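Local coordinates for TRAP dicarboxylate ABC transporter, substrate-binding protein (PDB 4OVQ), which binds beta-D-glucuronate in the cleft between its two lobes and probably delivers it, as a periplasmic solute-binding protein, to a TRAP transporter, at residues N86-P91 against Y141-R146; A99-L104 against K124-G129. All coordinates share one frame; numbering follows the deposited sequence.

Contact 1: N86-P91 against Y141-R146; sequences NFNLGP and YDAGAR. With BDP (beta-D-glucopyranuronic acid), chain C.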
ATOM      1  N   ASN A  86      -6.030   4.867  -7.237  1.00  7.60           N
ATOM      2  CA  ASN A  86      -5.472   4.877  -5.903  1.00  7.56           C
ATOM      3  C   ASN A  86      -4.656   3.593  -5.791  1.00  6.71           C
ATOM      4  O   ASN A  86      -5.215   2.504  -5.671  1.00  7.46           O
ATOM      5  CB  ASN A  86      -6.590   4.949  -4.848  1.00  6.95           C
ATOM      6  CG  ASN A  86      -6.173   4.401  -3.485  1.00  8.93           C
ATOM      7  OD1 ASN A  86      -6.951   3.730  -2.807  1.00  8.45           O
ATOM      8  ND2 ASN A  86      -4.940   4.662  -3.092  1.00  7.82           N
ATOM      9  N   PHE A  87      -3.347   3.741  -5.857  1.00  6.40           N
ATOM     10  CA  PHE A  87      -2.428   2.632  -5.836  1.00  6.32           C
ATOM     11  C   PHE A  87      -1.588   2.603  -4.540  1.00  6.02           C
ATOM     12  O   PHE A  87      -0.958   3.599  -4.137  1.00  7.77           O
ATOM     13  CB  PHE A  87      -1.484   2.665  -7.049  1.00  6.76           C
ATOM     14  CG  PHE A  87      -2.169   2.540  -8.365  1.00  6.64           C
ATOM     15  CD1 PHE A  87      -3.215   1.653  -8.530  1.00  9.28           C
ATOM     16  CD2 PHE A  87      -1.741   3.316  -9.435  1.00  8.98           C
ATOM     17  CE1 PHE A  87      -3.859   1.539  -9.754  1.00  9.98           C
ATOM     18  CE2 PHE A  87      -2.355   3.217 -10.665  1.00  8.89           C
ATOM     19  CZ  PHE A  87      -3.406   2.326 -10.823  1.00 10.82           C
ATOM     20  N   ASN A  88      -1.538   1.422  -3.937  1.00  7.67           N
ATOM     21  CA  ASN A  88      -0.513   1.131  -2.930  1.00  7.08           C
ATOM     22  C   ASN A  88       0.857   1.134  -3.607  1.00  5.74           C
ATOM     23  O   ASN A  88       0.993   0.652  -4.737  1.00  6.95           O
ATOM     24  CB  ASN A  88      -0.781  -0.256  -2.393  1.00  6.12           C
ATOM     25  CG  ASN A  88       0.064  -0.621  -1.179  1.00  8.56           C
ATOM     26  OD1 ASN A  88       1.114  -1.271  -1.316  1.00  6.84           O
ATOM     27  ND2 ASN A  88      -0.435  -0.309   0.008  1.00  8.90           N
ATOM     28  N   LEU A  89       1.886   1.657  -2.956  1.00  8.18           N
ATOM     29  CA  LEU A  89       3.205   1.697  -3.615  1.00  9.15           C
ATOM     30  C   LEU A  89       3.891   0.343  -3.748  1.00  7.16           C
ATOM     31  O   LEU A  89       4.815   0.204  -4.534  1.00  9.24           O
ATOM     32  CB  LEU A  89       4.130   2.727  -2.960  1.00  9.55           C
ATOM     33  CG  LEU A  89       4.142   4.035  -3.754  1.00  9.81           C
ATOM     34  CD1 LEU A  89       2.808   4.737  -3.750  1.00 10.01           C
ATOM     35  CD2 LEU A  89       5.255   4.968  -3.248  1.00 17.73           C
ATOM     36  N   GLY A  90       3.423  -0.659  -3.002  1.00  7.64           N
ATOM     37  CA  GLY A  90       3.984  -2.002  -3.084  1.00  7.86           C
ATOM     38  C   GLY A  90       4.104  -2.547  -4.491  1.00  7.11           C
ATOM     39  O   GLY A  90       5.180  -2.887  -4.964  1.00  8.02           O
ATOM     40  N   PRO A  91       2.991  -2.627  -5.205  1.00  6.97           N
ATOM     41  CA  PRO A  91       3.014  -3.117  -6.598  1.00  6.28           C
ATOM     42  C   PRO A  91       3.582  -2.122  -7.617  1.00  6.25           C
ATOM     43  O   PRO A  91       3.846  -2.510  -8.759  1.00 10.82           O
ATOM     44  CB  PRO A  91       1.540  -3.438  -6.874  1.00 10.16           C
ATOM     45  CG  PRO A  91       0.879  -3.469  -5.513  1.00 17.94           C
ATOM     46  CD  PRO A  91       1.624  -2.485  -4.698  1.00  8.56           C
ATOM     47  N   TYR A 141      -1.899   8.739   0.534  1.00  8.20           N
ATOM     48  CA  TYR A 141      -2.866   8.159   1.453  1.00  8.31           C
ATOM     49  C   TYR A 141      -2.177   7.274   2.481  1.00 12.09           C
ATOM     50  O   TYR A 141      -1.125   6.674   2.197  1.00  9.63           O
ATOM     51  CB  TYR A 141      -3.827   7.257   0.672  1.00  8.95           C
ATOM     52  CG  TYR A 141      -5.010   7.883  -0.027  1.00  8.38           C
ATOM     53  CD1 TYR A 141      -5.236   9.257  -0.065  1.00  8.04           C
ATOM     54  CD2 TYR A 141      -5.940   7.047  -0.639  1.00  7.20           C
ATOM     55  CE1 TYR A 141      -6.357   9.772  -0.720  1.00 10.39           C
ATOM     56  CE2 TYR A 141      -7.047   7.541  -1.281  1.00 10.24           C
ATOM     57  CZ  TYR A 141      -7.259   8.887  -1.315  1.00  9.01           C
ATOM     58  OH  TYR A 141      -8.387   9.357  -1.964  1.00 12.23           O
ATOM     59  N   ASP A 142      -2.770   7.167   3.672  1.00  9.50           N
ATOM     60  CA  ASP A 142      -2.324   6.275   4.747  1.00  9.98           C
ATOM     61  C   ASP A 142      -2.862   4.873   4.509  1.00 10.91           C
ATOM     62  O   ASP A 142      -4.036   4.691   4.139  1.00 12.40           O
ATOM     63  CB  ASP A 142      -2.916   6.823   6.062  1.00 13.84           C
ATOM     64  CG  ASP A 142      -2.199   6.333   7.308  1.00 16.47           C
ATOM     65  OD1 ASP A 142      -1.459   5.330   7.284  1.00 16.44           O
ATOM     66  OD2 ASP A 142      -2.382   6.993   8.360  1.00 18.81           O
ATOM     67  N   ALA A 143      -2.013   3.863   4.713  1.00 12.95           N
ATOM     68  CA  ALA A 143      -2.453   2.460   4.759  1.00 11.82           C
ATOM     69  C   ALA A 143      -1.864   1.762   5.965  1.00 11.52           C
ATOM     70  O   ALA A 143      -1.794   0.528   6.012  1.00 12.29           O
ATOM     71  CB  ALA A 143      -2.081   1.704   3.480  1.00 12.98           C
ATOM     72  N   GLY A 144      -1.472   2.552   6.965  1.00 13.79           N
ATOM     73  CA  GLY A 144      -0.980   2.004   8.201  1.00 17.09           C
ATOM     74  C   GLY A 144       0.215   1.092   8.069  1.00 11.70           C
ATOM     75  O   GLY A 144       0.998   1.191   7.136  1.00 13.24           O
ATOM     76  N   ALA A 145       0.403   0.276   9.109  1.00 12.85           N
ATOM     77  CA  ALA A 145       1.399  -0.789   9.085  1.00 15.52           C
ATOM     78  C   ALA A 145       0.749  -2.142   8.799  1.00 12.28           C
ATOM     79  O   ALA A 145      -0.347  -2.437   9.284  1.00 14.41           O
ATOM     80  CB  ALA A 145       2.132  -0.863  10.399  1.00 14.92           C
ATOM     81  N   ARG A 146       1.470  -2.966   8.037  1.00 11.36           N
ATOM     82  CA  ARG A 146       1.079  -4.326   7.721  1.00 13.46           C
ATOM     83  C   ARG A 146       1.689  -5.322   8.719  1.00 11.42           C
ATOM     84  O   ARG A 146       2.872  -5.237   9.033  1.00 13.32           O
ATOM     85  CB  ARG A 146       1.540  -4.679   6.288  1.00 10.89           C
ATOM     86  CG  ARG A 146       1.064  -3.721   5.240  1.00 11.29           C
ATOM     87  CD  ARG A 146       1.654  -4.021   3.865  1.00  8.46           C
ATOM     88  NE  ARG A 146       1.217  -5.279   3.285  1.00  9.94           N
ATOM     89  CZ  ARG A 146       0.263  -5.393   2.360  1.00  8.28           C
ATOM     90  NH1 ARG A 146      -0.466  -4.342   2.007  1.00  7.99           N
ATOM     91  NH2 ARG A 146      -0.017  -6.578   1.878  1.00  8.49           N
TER
HETATM   92  C1  BDP C 402      -3.863  -3.166   1.049  1.00  7.53           C
HETATM   93  C2  BDP C 402      -3.721  -2.083   0.011  1.00  6.68           C
HETATM   94  C3  BDP C 402      -4.268  -2.612  -1.242  1.00  5.36           C
HETATM   95  C4  BDP C 402      -3.527  -3.840  -1.654  1.00  6.15           C
HETATM   96  C5  BDP C 402      -3.597  -4.886  -0.566  1.00  7.19           C
HETATM   97  C6  BDP C 402      -2.808  -6.161  -0.903  1.00  6.28           C
HETATM   98  O2  BDP C 402      -4.565  -0.977   0.480  1.00  7.35           O
HETATM   99  O3  BDP C 402      -3.957  -1.583  -2.254  1.00  6.19           O
HETATM  100  O4  BDP C 402      -4.101  -4.376  -2.919  1.00  6.66           O
HETATM  101  O5  BDP C 402      -3.119  -4.373   0.670  1.00  6.88           O
HETATM  102  O6A BDP C 402      -2.771  -6.559  -2.105  1.00  8.44           O
HETATM  103  O1  BDP C 402      -3.354  -2.798   2.298  1.00  7.09           O
HETATM  104  O6B BDP C 402      -2.388  -6.788   0.100  1.00  7.81           O
HETATM  105  O   HOH W   1      -0.621  -1.624   2.834  1.00 10.90           O
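N86 meets Y141 in the second shell behind a sugar-acid site that illustrates how the two-lobed fold of TRAP solute-binding proteins builds its cleft from strand ends. Strand 84-88 and strand 135-141 flank strand 234-239 in a mixed sheet, so the two segments face each other across that strand and meet through side chains. The amide of N86 lies obliquely to the Y141 ring, the two planes 60° apart, and ND2 comes within 3.6 Å of Y141 CD2. Both polar ends of this buried amide are engaged elsewhere: OD1 accepts from N38, and ND2 donates to C235 O and to E234, a ligand-binding residue. Without the amide, as with an alanine here, the Y141 ring would probably lose a neighbour, and N38, C235 O and the E234 carboxylate would each be left without a mate.

N88 can be followed outward. Its CB packs 3.4 Å from glucuronate O3. CG stands anti to the backbone N (chi1 -171°), which swings the amide toward the helical turn just begun, where OD1 accepts from G90 N at 2.9 Å, from above the carbonyl plane, as an N-cap. ND2 turns the other way to lie 3.7 Å from glucuronate C2, near A143 CB, donating to E234 OE2 and reaching a water only weakly. R146, bent at chi3, is held at NE by a salt bridge to E206. NH2 donates almost straight (169°) to the carboxylate oxygen O6B, while NH1 donates to the same water and, at 3.0 Å, to the ring oxygen O5 of the glucuronate.

Contact 2: A99-L104 against K124-G129; sequences ANVVSL and KIIAAG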
ATOM      1  N   ALA A  99      10.453   4.252  -5.985  1.00 17.64           N
ATOM      2  CA  ALA A  99       9.237   3.955  -5.231  1.00 16.86           C
ATOM      3  C   ALA A  99       9.405   2.674  -4.462  1.00 15.56           C
ATOM      4  O   ALA A  99       8.815   2.476  -3.403  1.00 14.58           O
ATOM      5  CB  ALA A  99       8.039   3.848  -6.151  1.00 14.99           C
ATOM      6  N   ASN A 100      10.238   1.793  -4.995  1.00 13.73           N
ATOM      7  CA  ASN A 100      10.503   0.524  -4.366  1.00 13.98           C
ATOM      8  C   ASN A 100      11.119   0.656  -2.965  1.00 16.63           C
ATOM      9  O   ASN A 100      11.015  -0.250  -2.161  1.00 16.68           O
ATOM     10  CB  ASN A 100      11.395  -0.309  -5.288  1.00 17.71           C
ATOM     11  CG  ASN A 100      11.116  -1.792  -5.201  1.00 17.82           C
ATOM     12  OD1 ASN A 100      10.037  -2.229  -4.812  1.00 11.58           O
ATOM     13  ND2 ASN A 100      12.093  -2.591  -5.615  1.00 19.70           N
ATOM     14  N   VAL A 101      11.721   1.803  -2.651  1.00 18.59           N
ATOM     15  CA  VAL A 101      12.306   1.996  -1.335  1.00 18.19           C
ATOM     16  C   VAL A 101      11.287   1.874  -0.172  1.00 16.84           C
ATOM     17  O   VAL A 101      11.637   1.438   0.914  1.00 19.02           O
ATOM     18  CB  VAL A 101      13.101   3.325  -1.245  1.00 23.79           C
ATOM     19  CG1 VAL A 101      12.192   4.502  -1.002  1.00 20.71           C
ATOM     20  CG2 VAL A 101      14.139   3.232  -0.148  1.00 31.07           C
ATOM     21  N   VAL A 102      10.008   2.184  -0.414  1.00 14.86           N
ATOM     22  CA  VAL A 102       9.031   2.168   0.677  1.00 17.16           C
ATOM     23  C   VAL A 102       8.549   0.746   0.963  1.00 16.26           C
ATOM     24  O   VAL A 102       7.861   0.510   1.962  1.00 19.79           O
ATOM     25  CB  VAL A 102       7.829   3.136   0.421  1.00 15.12           C
ATOM     26  CG1 VAL A 102       8.326   4.540   0.149  1.00 15.53           C
ATOM     27  CG2 VAL A 102       6.968   2.667  -0.699  1.00 15.05           C
ATOM     28  N   SER A 103       8.945  -0.189   0.096  1.00 14.77           N
ATOM     29  CA  SER A 103       8.622  -1.590   0.221  1.00 15.40           C
ATOM     30  C   SER A 103       9.720  -2.365   0.999  1.00 15.08           C
ATOM     31  O   SER A 103       9.598  -3.560   1.232  1.00 16.76           O
ATOM     32  CB  SER A 103       8.378  -2.164  -1.168  1.00 14.81           C
ATOM     33  OG  SER A 103       7.125  -1.681  -1.683  1.00 17.01           O
ATOM     34  N   LEU A 104      10.767  -1.674   1.420  1.00 15.47           N
ATOM     35  CA  LEU A 104      11.767  -2.308   2.299  1.00 15.04           C
ATOM     36  C   LEU A 104      11.208  -2.523   3.705  1.00 14.64           C
ATOM     37  O   LEU A 104      10.707  -1.603   4.344  1.00 18.16           O
ATOM     38  CB  LEU A 104      13.051  -1.472   2.354  1.00 14.81           C
ATOM     39  CG  LEU A 104      13.883  -1.576   1.074  1.00 16.66           C
ATOM     40  CD1 LEU A 104      14.877  -0.410   0.994  1.00 17.87           C
ATOM     41  CD2 LEU A 104      14.601  -2.931   0.961  1.00 20.73           C
ATOM     42  N   LYS A 124       9.987  13.776  -3.101  1.00 22.94           N
ATOM     43  CA  LYS A 124      10.218  14.384  -4.401  1.00 21.91           C
ATOM     44  C   LYS A 124      10.931  13.390  -5.310  1.00 17.03           C
ATOM     45  O   LYS A 124      10.613  13.278  -6.493  1.00 22.00           O
ATOM     46  CB  LYS A 124      11.067  15.654  -4.238  1.00 24.02           C
ATOM     47  CG  LYS A 124      11.462  16.338  -5.539  1.00 36.78           C
ATOM     48  CD  LYS A 124      12.234  17.641  -5.277  1.00 40.67           C
ATOM     49  CE  LYS A 124      12.456  18.447  -6.559  1.00 40.83           C
ATOM     50  NZ  LYS A 124      11.224  19.154  -7.031  1.00 36.33           N
ATOM     51  N   ILE A 125      11.915  12.683  -4.749  1.00 21.10           N
ATOM     52  CA  ILE A 125      12.674  11.684  -5.509  1.00 20.08           C
ATOM     53  C   ILE A 125      11.756  10.542  -5.959  1.00 13.23           C
ATOM     54  O   ILE A 125      11.795  10.124  -7.125  1.00 18.17           O
ATOM     55  CB  ILE A 125      13.847  11.104  -4.675  1.00 17.68           C
ATOM     56  CG1 ILE A 125      14.844  12.207  -4.321  1.00 23.34           C
ATOM     57  CG2 ILE A 125      14.538   9.998  -5.451  1.00 21.46           C
ATOM     58  CD1 ILE A 125      15.864  11.785  -3.292  1.00 24.73           C
ATOM     59  N   ILE A 126      10.922  10.056  -5.043  1.00 16.95           N
ATOM     60  CA  ILE A 126       9.980   8.989  -5.379  1.00 16.76           C
ATOM     61  C   ILE A 126       9.010   9.451  -6.455  1.00 14.35           C
ATOM     62  O   ILE A 126       8.777   8.749  -7.425  1.00 15.88           O
ATOM     63  CB  ILE A 126       9.210   8.507  -4.136  1.00 14.29           C
ATOM     64  CG1 ILE A 126      10.159   7.758  -3.199  1.00 14.85           C
ATOM     65  CG2 ILE A 126       8.093   7.602  -4.548  1.00 16.50           C
ATOM     66  CD1 ILE A 126       9.696   7.647  -1.804  1.00 18.90           C
ATOM     67  N   ALA A 127       8.461  10.650  -6.294  1.00 17.68           N
ATOM     68  CA  ALA A 127       7.564  11.217  -7.307  1.00 18.97           C
ATOM     69  C   ALA A 127       8.226  11.381  -8.666  1.00 17.14           C
ATOM     70  O   ALA A 127       7.602  11.098  -9.700  1.00 17.74           O
ATOM     71  CB  ALA A 127       6.999  12.558  -6.835  1.00 15.44           C
ATOM     72  N   ALA A 128       9.480  11.850  -8.671  1.00 16.45           N
ATOM     73  CA  ALA A 128      10.192  12.051  -9.905  1.00 18.41           C
ATOM     74  C   ALA A 128      10.323  10.724 -10.621  1.00 15.49           C
ATOM     75  O   ALA A 128      10.049  10.640 -11.810  1.00 22.10           O
ATOM     76  CB  ALA A 128      11.547  12.646  -9.645  1.00 22.98           C
ATOM     77  N   GLY A 129      10.715   9.689  -9.872  1.00 17.70           N
ATOM     78  CA  GLY A 129      10.895   8.365 -10.437  1.00 16.88           C
ATOM     79  C   GLY A 129       9.581   7.862 -11.001  1.00 16.15           C
ATOM     80  O   GLY A 129       9.524   7.267 -12.068  1.00 18.06           O
TER
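I126 is the single helix residue on which this contact turns, a compact case of one branched side chain serving several partners. Its two branches divide the work, chi1 (-70°) sending CG1 and CD1 toward a pair of valines and turning CG2 to A99. CG2 lies 3.9 Å from A99 CA and 4.1 Å from A99 CB, so the methyl rests on backbone as well as side chain. On the longer branch, CD1 meets V102 CG1 at 3.9 Å and V101 CG1 at 4.1 Å. The approach differs between the two: the side chain of I126 crosses that of V101 at about a right angle and that of V102 at a slant. All of these meetings are apolar and the four residues are buried, so the join between the two segments is one of hydrophobic packing.

The second shell is backbone. Residues 101-103 form a short 3-10 segment, and the bond from V102 N to A99 O, 3.2 Å long, folds the chain back tightly enough to bring A99, V101 and V102 to the same isoleucine. On the facing side, regular helix bonds such as A128 N to K124 O, 2.8 Å, hold the turn that presents I126.

Farther out, N100 OD1 accepts from N171, tying the segment to the residue just before helix 172-180. V102 also touches F108 and P233, the latter close before strand 234-239. V101 packs on L317, V318 and I321, which places the 3-10 segment between helix 121-132 and the C-terminal helix 315-322.

Contact 1 and contact 2 are nested along the chain: the segments 99-104 and 124-129 both fall within the loop closed by 86-91 and 141-146. Their centres are 12 Å apart, and they touch directly, L89 CB lying 3.6 Å from V102 CG2 and G90 CA 3.5 Å from S103 OG. Contact 1 is near the centre of the chain at the sugar site, where strands 84-88 and 135-141 end; contact 2, its centre about 13 Å from that of the chain, is a buried join of helix 121-132 to a 3-10 segment, with V102 about 12 Å from the glucuronate, side chain to ligand. The short helix 89-92 thus follows pocket residue N88, its N-cap, and packs through L89 on V102 and I126.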